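Local coordinates for stage 0 sporulation protein A homolog (Desulfitobacterium hafniense, PDB 3MJQ), which may act as a central regulator of sporulation, possibly with diguanylate cyclase activity in the whole protein, the piece described here being its PAS domain, at residues L5-L13 with Y23-L32; S82-W90 with L100-S108. The protein carries 1 engineered substitution. All coordinates share one frame; numbering follows the deposited sequence.

Contact 1. Residues L5-L13 with Y23-L32; sequences LETIEDMIL and YANTAVPKKL
N25 turns its side chain from just after strand 23-24 toward the segment 5-13 and holds it with both ends of its amide. CB lies beside the side chain of E6, 3.9 Å from E6 OE1. CG stands between the backbone N and the carbonyl carbon (chi1 61°), a torsion that directs the amide at the backbone of D10 to I12. There ND2 gives a nearly straight hydrogen bond to D10 O at 3.0 Å, with the acceptor close to the amide plane. N25 OD1 receives I12 N at 3.2 Å, the donor standing above the carbonyl plane. Asparagine suits this buried place because one flat group offers a donor and an acceptor to the backbone where it enters strand 11-13. A weak bond from N25 N to I12 O adds to the grip.

The apolar residues close in around this polar centre. M11, present as selenomethionine, runs along helix 27-32: its CG is 4.1 Å from A27 CB, and the chain bends at chi3 where SE lies 4.0 Å from K31 CB. The small methyl of A27 lets the long, flexible M11 approach the helix. Toward the strand pairing, I12 CG2 meets the edge of the Y23 ring, 4.1 Å from Y23 CE2, while L13 CD2 packs on A24 CB and V28 CG2.

The contact thus joins the first hairpin of the PAS domain to the helix that follows it. Strand 98-106 borders strand 11-16 on its other edge, helix 36-41 covers A24 and V28, and L13 touches I44 of helix 44-48.

Contact 2. Residues S82-W90 with L100-S108; sequences SIPAKARIW and LFAIIKDLS
W90 brings the CE3 side of its indole against strand 100-106, its partner in an antiparallel hairpin of the five-stranded PAS sheet, with F101 O at the ring edge near its plane, 3.7 Å from W90 CE3. I103 CD1 approaches the indole obliquely, 3.7 Å from W90 CZ3, and W90 CE3 comes just as obliquely to the F101 ring, 3.8 Å from F101 CD2. The indole NE1 is hydrogen-bonded to D10 OD2 of the second subunit, so a broad ring with one N-H suits this interface.

Paired backbone hydrogen bonds link K86 with K105, R88 with I103 and W90 with F101; that from R88 N to I103 O is almost straight (177°). A85, A87, I89, A102 and I104 share one face, where I104 spreads its two branches over the small A85 and A87, CG1 lying 3.6 Å from A87 CB. I89 also meets L100, and both touch L63 of helix 53-65. The other face carries K86, R88, W90, F101, I103 and K105. The second subunit packs against R88, W90, F101 and I103, and K105 is salt-bridged to its E69.

Beyond the last bridge, L107 N donates to P84 O at 2.7 Å, tilted 30° from the carbonyl plane.

Contacts 1 and 2 follow one another along the chain, and their centres lie about 11 Å apart within one PAS domain. They meet where strand 11-16 runs beside strand 98-106: M11 O and I104 N, 2.6 Å apart, probably form a hydrogen bond. I12 CG2 packs on F101 CE1 on the same seam. From the helix of contact 1, K31 NZ crosses to D106 OD2 of contact 2 in a 2.6 Å salt bridge, tying helix 27-32 to the end of the last strand. Both contacts also face the second subunit: D10 of contact 1 makes only a weak hydrogen bond to W90 of the second subunit, whereas the reciprocal bond, from W90 of contact 2, is not weak.

Contact 1. Residues L5-L13 with Y23-L32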
loop_
_atom_site.group_PDB
_atom_site.type_symbol
_atom_site.label_atom_id
_atom_site.label_comp_id
_atom_site.label_asym_id
_atom_site.label_seq_id
_atom_site.Cartn_x
_atom_site.Cartn_y
_atom_site.Cartn_z
ATOM N N LEU A 5 1.193 6.973 6.649
ATOM C CA LEU A 5 0.241 5.846 6.677
ATOM C C LEU A 5 -0.961 6.090 7.590
ATOM O O LEU A 5 -2.082 5.722 7.265
ATOM C CB LEU A 5 0.972 4.585 7.131
ATOM C CG LEU A 5 2.197 4.311 6.256
ATOM C CD1 LEU A 5 2.856 3.030 6.721
ATOM C CD2 LEU A 5 1.788 4.254 4.780
ATOM N N GLU A 6 -0.703 6.671 8.753
ATOM C CA GLU A 6 -1.729 7.031 9.736
ATOM C C GLU A 6 -2.878 7.790 9.042
ATOM O O GLU A 6 -4.033 7.755 9.475
ATOM C CB GLU A 6 -1.105 7.929 10.806
ATOM C CG GLU A 6 -1.961 8.032 12.064
ATOM C CD GLU A 6 -2.099 6.686 12.813
ATOM O OE1 GLU A 6 -1.030 5.973 12.806
ATOM O OE2 GLU A 6 -3.223 6.429 13.385
ATOM N N THR A 7 -2.545 8.486 7.958
ATOM C CA THR A 7 -3.514 9.275 7.190
ATOM C C THR A 7 -4.311 8.559 6.087
ATOM O O THR A 7 -5.016 9.192 5.309
ATOM C CB THR A 7 -2.823 10.502 6.583
ATOM O OG1 THR A 7 -1.888 10.082 5.581
ATOM C CG2 THR A 7 -2.108 11.268 7.676
ATOM N N ILE A 8 -4.234 7.240 6.039
ATOM C CA ILE A 8 -4.981 6.487 5.039
ATOM C C ILE A 8 -6.155 5.808 5.741
ATOM O O ILE A 8 -5.991 5.231 6.813
ATOM C CB ILE A 8 -4.059 5.481 4.369
ATOM C CG1 ILE A 8 -2.943 6.254 3.652
ATOM C CG2 ILE A 8 -4.847 4.588 3.438
ATOM C CD1 ILE A 8 -1.948 5.416 2.911
ATOM N N GLU A 9 -7.347 5.919 5.162
ATOM C CA GLU A 9 -8.532 5.342 5.784
ATOM C C GLU A 9 -8.493 3.813 5.861
ATOM O O GLU A 9 -9.111 3.199 6.739
ATOM C CB GLU A 9 -9.805 5.793 5.047
ATOM C CG GLU A 9 -9.988 7.318 4.875
ATOM C CD GLU A 9 -9.970 8.122 6.184
ATOM O OE1 GLU A 9 -8.893 8.240 6.808
ATOM O OE2 GLU A 9 -11.038 8.649 6.587
ATOM N N ASP A 10 -7.770 3.192 4.940
ATOM C CA ASP A 10 -7.661 1.743 4.943
ATOM C C ASP A 10 -6.722 1.257 6.039
ATOM O O ASP A 10 -5.740 1.917 6.377
ATOM C CB ASP A 10 -7.159 1.249 3.591
ATOM C CG ASP A 10 -8.247 1.219 2.538
ATOM O OD1 ASP A 10 -9.249 1.953 2.682
ATOM O OD2 ASP A 10 -8.092 0.463 1.552
HETATM N N MSE A 11 -7.032 0.081 6.577
HETATM C CA MSE A 11 -6.246 -0.523 7.641
HETATM C C MSE A 11 -4.889 -1.022 7.131
HETATM O O MSE A 11 -4.795 -1.756 6.140
HETATM C CB MSE A 11 -7.029 -1.675 8.283
HETATM C CG MSE A 11 -8.341 -1.290 8.946
HETATM SE SE MSE A 11 -9.376 -2.853 9.476
HETATM C CE MSE A 11 -10.193 -3.265 7.741
ATOM N N ILE A 12 -3.836 -0.596 7.818
ATOM C CA ILE A 12 -2.499 -0.977 7.446
ATOM C C ILE A 12 -1.847 -1.576 8.649
ATOM O O ILE A 12 -1.867 -0.997 9.729
ATOM C CB ILE A 12 -1.646 0.221 7.002
ATOM C CG1 ILE A 12 -2.113 0.730 5.640
ATOM C CG2 ILE A 12 -0.176 -0.193 6.939
ATOM C CD1 ILE A 12 -1.418 1.999 5.208
ATOM N N LEU A 13 -1.265 -2.747 8.441
ATOM C CA LEU A 13 -0.574 -3.473 9.485
ATOM C C LEU A 13 0.733 -3.955 8.896
ATOM O O LEU A 13 0.848 -4.138 7.684
ATOM C CB LEU A 13 -1.377 -4.706 9.916
ATOM C CG LEU A 13 -2.821 -4.575 10.405
ATOM C CD1 LEU A 13 -3.417 -5.969 10.573
ATOM C CD2 LEU A 13 -2.880 -3.818 11.737
ATOM N N TYR A 23 3.292 -3.104 13.347
ATOM C CA TYR A 23 2.687 -1.785 13.140
ATOM C C TYR A 23 1.212 -1.822 12.748
ATOM O O TYR A 23 0.761 -2.754 12.091
ATOM C CB TYR A 23 3.434 -1.031 12.052
ATOM C CG TYR A 23 2.788 0.284 11.714
ATOM C CD1 TYR A 23 2.983 1.398 12.514
ATOM C CD2 TYR A 23 1.963 0.404 10.604
ATOM C CE1 TYR A 23 2.378 2.601 12.216
ATOM C CE2 TYR A 23 1.349 1.597 10.294
ATOM C CZ TYR A 23 1.561 2.697 11.104
ATOM O OH TYR A 23 0.974 3.902 10.792
ATOM N N ALA A 24 0.483 -0.780 13.134
ATOM C CA ALA A 24 -0.933 -0.663 12.812
ATOM C C ALA A 24 -1.303 0.798 12.896
ATOM O O ALA A 24 -0.672 1.545 13.631
ATOM C CB ALA A 24 -1.766 -1.462 13.782
ATOM N N ASN A 25 -2.324 1.205 12.151
ATOM C CA ASN A 25 -2.750 2.594 12.149
ATOM C C ASN A 25 -4.103 2.795 12.796
ATOM O O ASN A 25 -4.867 1.853 12.983
ATOM C CB ASN A 25 -2.768 3.149 10.719
ATOM C CG ASN A 25 -3.738 2.404 9.800
ATOM O OD1 ASN A 25 -4.412 1.468 10.216
ATOM N ND2 ASN A 25 -3.806 2.825 8.545
ATOM N N THR A 26 -4.389 4.045 13.132
ATOM C CA THR A 26 -5.643 4.416 13.794
ATOM C C THR A 26 -6.852 3.657 13.213
ATOM O O THR A 26 -7.813 3.329 13.928
ATOM C CB THR A 26 -5.905 5.934 13.617
ATOM O OG1 THR A 26 -7.001 6.371 14.424
ATOM C CG2 THR A 26 -6.183 6.218 12.129
ATOM N N ALA A 27 -6.784 3.398 11.914
ATOM C CA ALA A 27 -7.830 2.727 11.174
ATOM C C ALA A 27 -8.187 1.372 11.759
ATOM O O ALA A 27 -9.361 0.996 11.792
ATOM C CB ALA A 27 -7.389 2.582 9.725
ATOM N N VAL A 28 -7.176 0.637 12.210
ATOM C CA VAL A 28 -7.405 -0.679 12.771
ATOM C C VAL A 28 -8.197 -0.579 14.074
ATOM O O VAL A 28 -9.297 -1.124 14.182
ATOM C CB VAL A 28 -6.074 -1.400 13.000
ATOM C CG1 VAL A 28 -6.320 -2.846 13.296
ATOM C CG2 VAL A 28 -5.215 -1.279 11.771
ATOM N N PRO A 29 -7.655 0.121 15.083
ATOM C CA PRO A 29 -8.405 0.236 16.336
ATOM C C PRO A 29 -9.823 0.690 16.050
ATOM O O PRO A 29 -10.798 0.075 16.467
ATOM C CB PRO A 29 -7.619 1.284 17.104
ATOM C CG PRO A 29 -6.218 0.978 16.695
ATOM C CD PRO A 29 -6.339 0.778 15.206
ATOM N N LYS A 30 -9.905 1.786 15.317
ATOM C CA LYS A 30 -11.166 2.378 14.935
ATOM C C LYS A 30 -12.165 1.359 14.374
ATOM O O LYS A 30 -13.246 1.214 14.927
ATOM C CB LYS A 30 -10.897 3.494 13.920
ATOM C CG LYS A 30 -12.124 4.262 13.482
ATOM C CD LYS A 30 -11.775 5.366 12.492
ATOM C CE LYS A 30 -11.187 6.589 13.175
ATOM N NZ LYS A 30 -10.019 6.252 14.006
ATOM N N LYS A 31 -11.803 0.645 13.305
ATOM C CA LYS A 31 -12.700 -0.340 12.661
ATOM C C LYS A 31 -12.899 -1.693 13.354
ATOM O O LYS A 31 -13.988 -2.263 13.307
ATOM C CB LYS A 31 -12.234 -0.616 11.227
ATOM C CG LYS A 31 -12.054 0.625 10.391
ATOM C CD LYS A 31 -13.291 0.967 9.574
ATOM C CE LYS A 31 -13.365 0.120 8.315
ATOM N NZ LYS A 31 -14.455 0.547 7.402
ATOM N N LEU A 32 -11.853 -2.213 13.983
ATOM C CA LEU A 32 -11.929 -3.504 14.652
ATOM C C LEU A 32 -12.429 -3.477 16.099
ATOM O O LEU A 32 -12.685 -4.522 16.704
ATOM C CB LEU A 32 -10.559 -4.171 14.583
ATOM C CG LEU A 32 -10.439 -5.336 13.603
ATOM C CD1 LEU A 32 -11.405 -5.182 12.420
ATOM C CD2 LEU A 32 -8.984 -5.419 13.174
#

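Contact 2. Residues S82-W90 with L100-S108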
loop_
_atom_site.group_PDB
_atom_site.type_symbol
_atom_site.label_atom_id
_atom_site.label_comp_id
_atom_site.label_asym_id
_atom_site.label_seq_id
_atom_site.Cartn_x
_atom_site.Cartn_y
_atom_site.Cartn_z
ATOM N N SER A 82 -17.750 -10.414 12.678
ATOM C CA SER A 82 -16.759 -10.285 11.624
ATOM C C SER A 82 -17.221 -9.388 10.490
ATOM O O SER A 82 -18.416 -9.201 10.263
ATOM C CB SER A 82 -16.387 -11.662 11.067
ATOM O OG SER A 82 -15.833 -12.498 12.072
ATOM N N ILE A 83 -16.238 -8.828 9.792
ATOM C CA ILE A 83 -16.463 -7.944 8.655
ATOM C C ILE A 83 -15.656 -8.463 7.469
ATOM O O ILE A 83 -14.511 -8.884 7.627
ATOM C CB ILE A 83 -16.001 -6.505 8.961
ATOM C CG1 ILE A 83 -14.602 -6.539 9.569
ATOM C CG2 ILE A 83 -16.990 -5.824 9.871
ATOM C CD1 ILE A 83 -14.117 -5.212 10.061
ATOM N N PRO A 84 -16.255 -8.463 6.264
ATOM C CA PRO A 84 -15.575 -8.930 5.061
ATOM C C PRO A 84 -14.506 -7.917 4.656
ATOM O O PRO A 84 -14.736 -6.707 4.649
ATOM C CB PRO A 84 -16.707 -9.021 4.051
ATOM C CG PRO A 84 -17.556 -7.899 4.438
ATOM C CD PRO A 84 -17.619 -8.018 5.935
ATOM N N ALA A 85 -13.326 -8.413 4.330
ATOM C CA ALA A 85 -12.255 -7.524 3.944
ATOM C C ALA A 85 -11.463 -8.164 2.841
ATOM O O ALA A 85 -11.617 -9.363 2.552
ATOM C CB ALA A 85 -11.345 -7.250 5.127
ATOM N N LYS A 86 -10.643 -7.331 2.209
ATOM C CA LYS A 86 -9.748 -7.757 1.163
ATOM C C LYS A 86 -8.416 -7.143 1.561
ATOM O O LYS A 86 -8.311 -5.940 1.822
ATOM C CB LYS A 86 -10.184 -7.257 -0.219
ATOM C CG LYS A 86 -9.283 -7.804 -1.330
ATOM C CD LYS A 86 -9.822 -7.534 -2.724
ATOM C CE LYS A 86 -9.017 -8.304 -3.779
ATOM N NZ LYS A 86 -9.468 -8.042 -5.185
ATOM N N ALA A 87 -7.400 -7.986 1.644
ATOM C CA ALA A 87 -6.099 -7.501 2.035
ATOM C C ALA A 87 -5.083 -7.676 0.929
ATOM O O ALA A 87 -5.011 -8.726 0.308
ATOM C CB ALA A 87 -5.643 -8.228 3.278
ATOM N N ARG A 88 -4.318 -6.626 0.666
ATOM C CA ARG A 88 -3.257 -6.678 -0.321
ATOM C C ARG A 88 -1.976 -6.666 0.508
ATOM O O ARG A 88 -1.837 -5.865 1.459
ATOM C CB ARG A 88 -3.330 -5.464 -1.247
ATOM C CG ARG A 88 -4.551 -5.525 -2.152
ATOM C CD ARG A 88 -4.939 -4.187 -2.764
ATOM N NE ARG A 88 -6.337 -4.188 -3.201
ATOM C CZ ARG A 88 -6.817 -4.953 -4.178
ATOM N NH1 ARG A 88 -6.009 -5.782 -4.833
ATOM N NH2 ARG A 88 -8.111 -4.900 -4.484
ATOM N N ILE A 89 -1.060 -7.577 0.177
ATOM C CA ILE A 89 0.190 -7.669 0.913
ATOM C C ILE A 89 1.460 -7.545 0.076
ATOM O O ILE A 89 1.506 -7.940 -1.088
ATOM C CB ILE A 89 0.254 -8.972 1.737
ATOM C CG1 ILE A 89 0.562 -10.155 0.830
ATOM C CG2 ILE A 89 -1.078 -9.210 2.459
ATOM C CD1 ILE A 89 0.823 -11.428 1.607
ATOM N N TRP A 90 2.481 -6.960 0.699
ATOM C CA TRP A 90 3.781 -6.747 0.093
ATOM C C TRP A 90 4.815 -7.235 1.077
ATOM O O TRP A 90 4.689 -7.012 2.279
ATOM C CB TRP A 90 4.006 -5.262 -0.188
ATOM C CG TRP A 90 3.221 -4.761 -1.352
ATOM C CD1 TRP A 90 3.595 -4.779 -2.665
ATOM C CD2 TRP A 90 1.889 -4.238 -1.321
ATOM N NE1 TRP A 90 2.578 -4.305 -3.450
ATOM C CE2 TRP A 90 1.518 -3.966 -2.652
ATOM C CE3 TRP A 90 0.973 -3.975 -0.292
ATOM C CZ2 TRP A 90 0.266 -3.443 -2.988
ATOM C CZ3 TRP A 90 -0.271 -3.457 -0.628
ATOM C CH2 TRP A 90 -0.611 -3.198 -1.968
ATOM N N LEU A 100 5.427 -8.892 6.619
ATOM C CA LEU A 100 4.429 -8.574 5.609
ATOM C C LEU A 100 3.840 -7.186 5.800
ATOM O O LEU A 100 3.555 -6.770 6.921
ATOM C CB LEU A 100 3.312 -9.618 5.627
ATOM C CG LEU A 100 3.291 -10.696 4.534
ATOM C CD1 LEU A 100 4.677 -10.960 4.020
ATOM C CD2 LEU A 100 2.680 -11.971 5.087
ATOM N N PHE A 101 3.691 -6.462 4.692
ATOM C CA PHE A 101 3.110 -5.123 4.709
ATOM C C PHE A 101 1.712 -5.281 4.132
ATOM O O PHE A 101 1.545 -5.657 2.977
ATOM C CB PHE A 101 3.919 -4.162 3.847
ATOM C CG PHE A 101 3.291 -2.809 3.708
ATOM C CD1 PHE A 101 2.946 -2.074 4.837
ATOM C CD2 PHE A 101 3.048 -2.264 2.454
ATOM C CE1 PHE A 101 2.368 -0.815 4.719
ATOM C CE2 PHE A 101 2.472 -1.006 2.330
ATOM C CZ PHE A 101 2.132 -0.282 3.469
ATOM N N ALA A 102 0.701 -4.985 4.936
ATOM C CA ALA A 102 -0.661 -5.172 4.481
ATOM C C ALA A 102 -1.563 -3.956 4.549
ATOM O O ALA A 102 -1.610 -3.235 5.556
ATOM C CB ALA A 102 -1.299 -6.308 5.264
ATOM N N ILE A 103 -2.289 -3.754 3.455
ATOM C CA ILE A 103 -3.250 -2.673 3.358
ATOM C C ILE A 103 -4.567 -3.424 3.153
ATOM O O ILE A 103 -4.733 -4.182 2.189
ATOM C CB ILE A 103 -2.923 -1.733 2.175
ATOM C CG1 ILE A 103 -1.432 -1.335 2.251
ATOM C CG2 ILE A 103 -3.838 -0.493 2.220
ATOM C CD1 ILE A 103 -0.960 -0.345 1.193
ATOM N N ILE A 104 -5.486 -3.223 4.092
ATOM C CA ILE A 104 -6.764 -3.906 4.082
ATOM C C ILE A 104 -7.992 -3.046 3.824
ATOM O O ILE A 104 -8.219 -2.053 4.519
ATOM C CB ILE A 104 -6.936 -4.621 5.405
ATOM C CG1 ILE A 104 -5.693 -5.477 5.637
ATOM C CG2 ILE A 104 -8.202 -5.479 5.394
ATOM C CD1 ILE A 104 -5.513 -5.898 7.059
ATOM N N LYS A 105 -8.785 -3.454 2.825
ATOM C CA LYS A 105 -10.021 -2.758 2.447
ATOM C C LYS A 105 -11.267 -3.401 3.068
ATOM O O LYS A 105 -11.545 -4.590 2.868
ATOM C CB LYS A 105 -10.188 -2.725 0.923
ATOM C CG LYS A 105 -11.448 -1.996 0.463
ATOM C CD LYS A 105 -11.570 -1.930 -1.053
ATOM C CE LYS A 105 -12.882 -1.287 -1.453
ATOM N NZ LYS A 105 -13.156 -1.499 -2.888
ATOM N N ASP A 106 -12.009 -2.614 3.837
ATOM C CA ASP A 106 -13.231 -3.108 4.445
ATOM C C ASP A 106 -14.241 -3.272 3.310
ATOM O O ASP A 106 -14.617 -2.297 2.664
ATOM C CB ASP A 106 -13.742 -2.100 5.464
ATOM C CG ASP A 106 -15.096 -2.465 6.003
ATOM O OD1 ASP A 106 -15.685 -3.448 5.506
ATOM O OD2 ASP A 106 -15.574 -1.765 6.918
ATOM N N LEU A 107 -14.669 -4.503 3.053
ATOM C CA LEU A 107 -15.631 -4.740 1.983
ATOM C C LEU A 107 -17.065 -4.701 2.475
ATOM O O LEU A 107 -17.881 -5.495 2.022
ATOM C CB LEU A 107 -15.385 -6.094 1.328
ATOM C CG LEU A 107 -13.991 -6.338 0.768
ATOM C CD1 LEU A 107 -13.992 -7.640 -0.003
ATOM C CD2 LEU A 107 -13.582 -5.193 -0.124
ATOM N N SER A 108 -17.376 -3.766 3.375
ATOM C CA SER A 108 -18.724 -3.631 3.958
ATOM C C SER A 108 -19.837 -3.020 3.070
ATOM O O SER A 108 -20.704 -2.302 3.626
ATOM C CB SER A 108 -18.634 -2.808 5.247
ATOM O OG SER A 108 -18.565 -3.645 6.395
#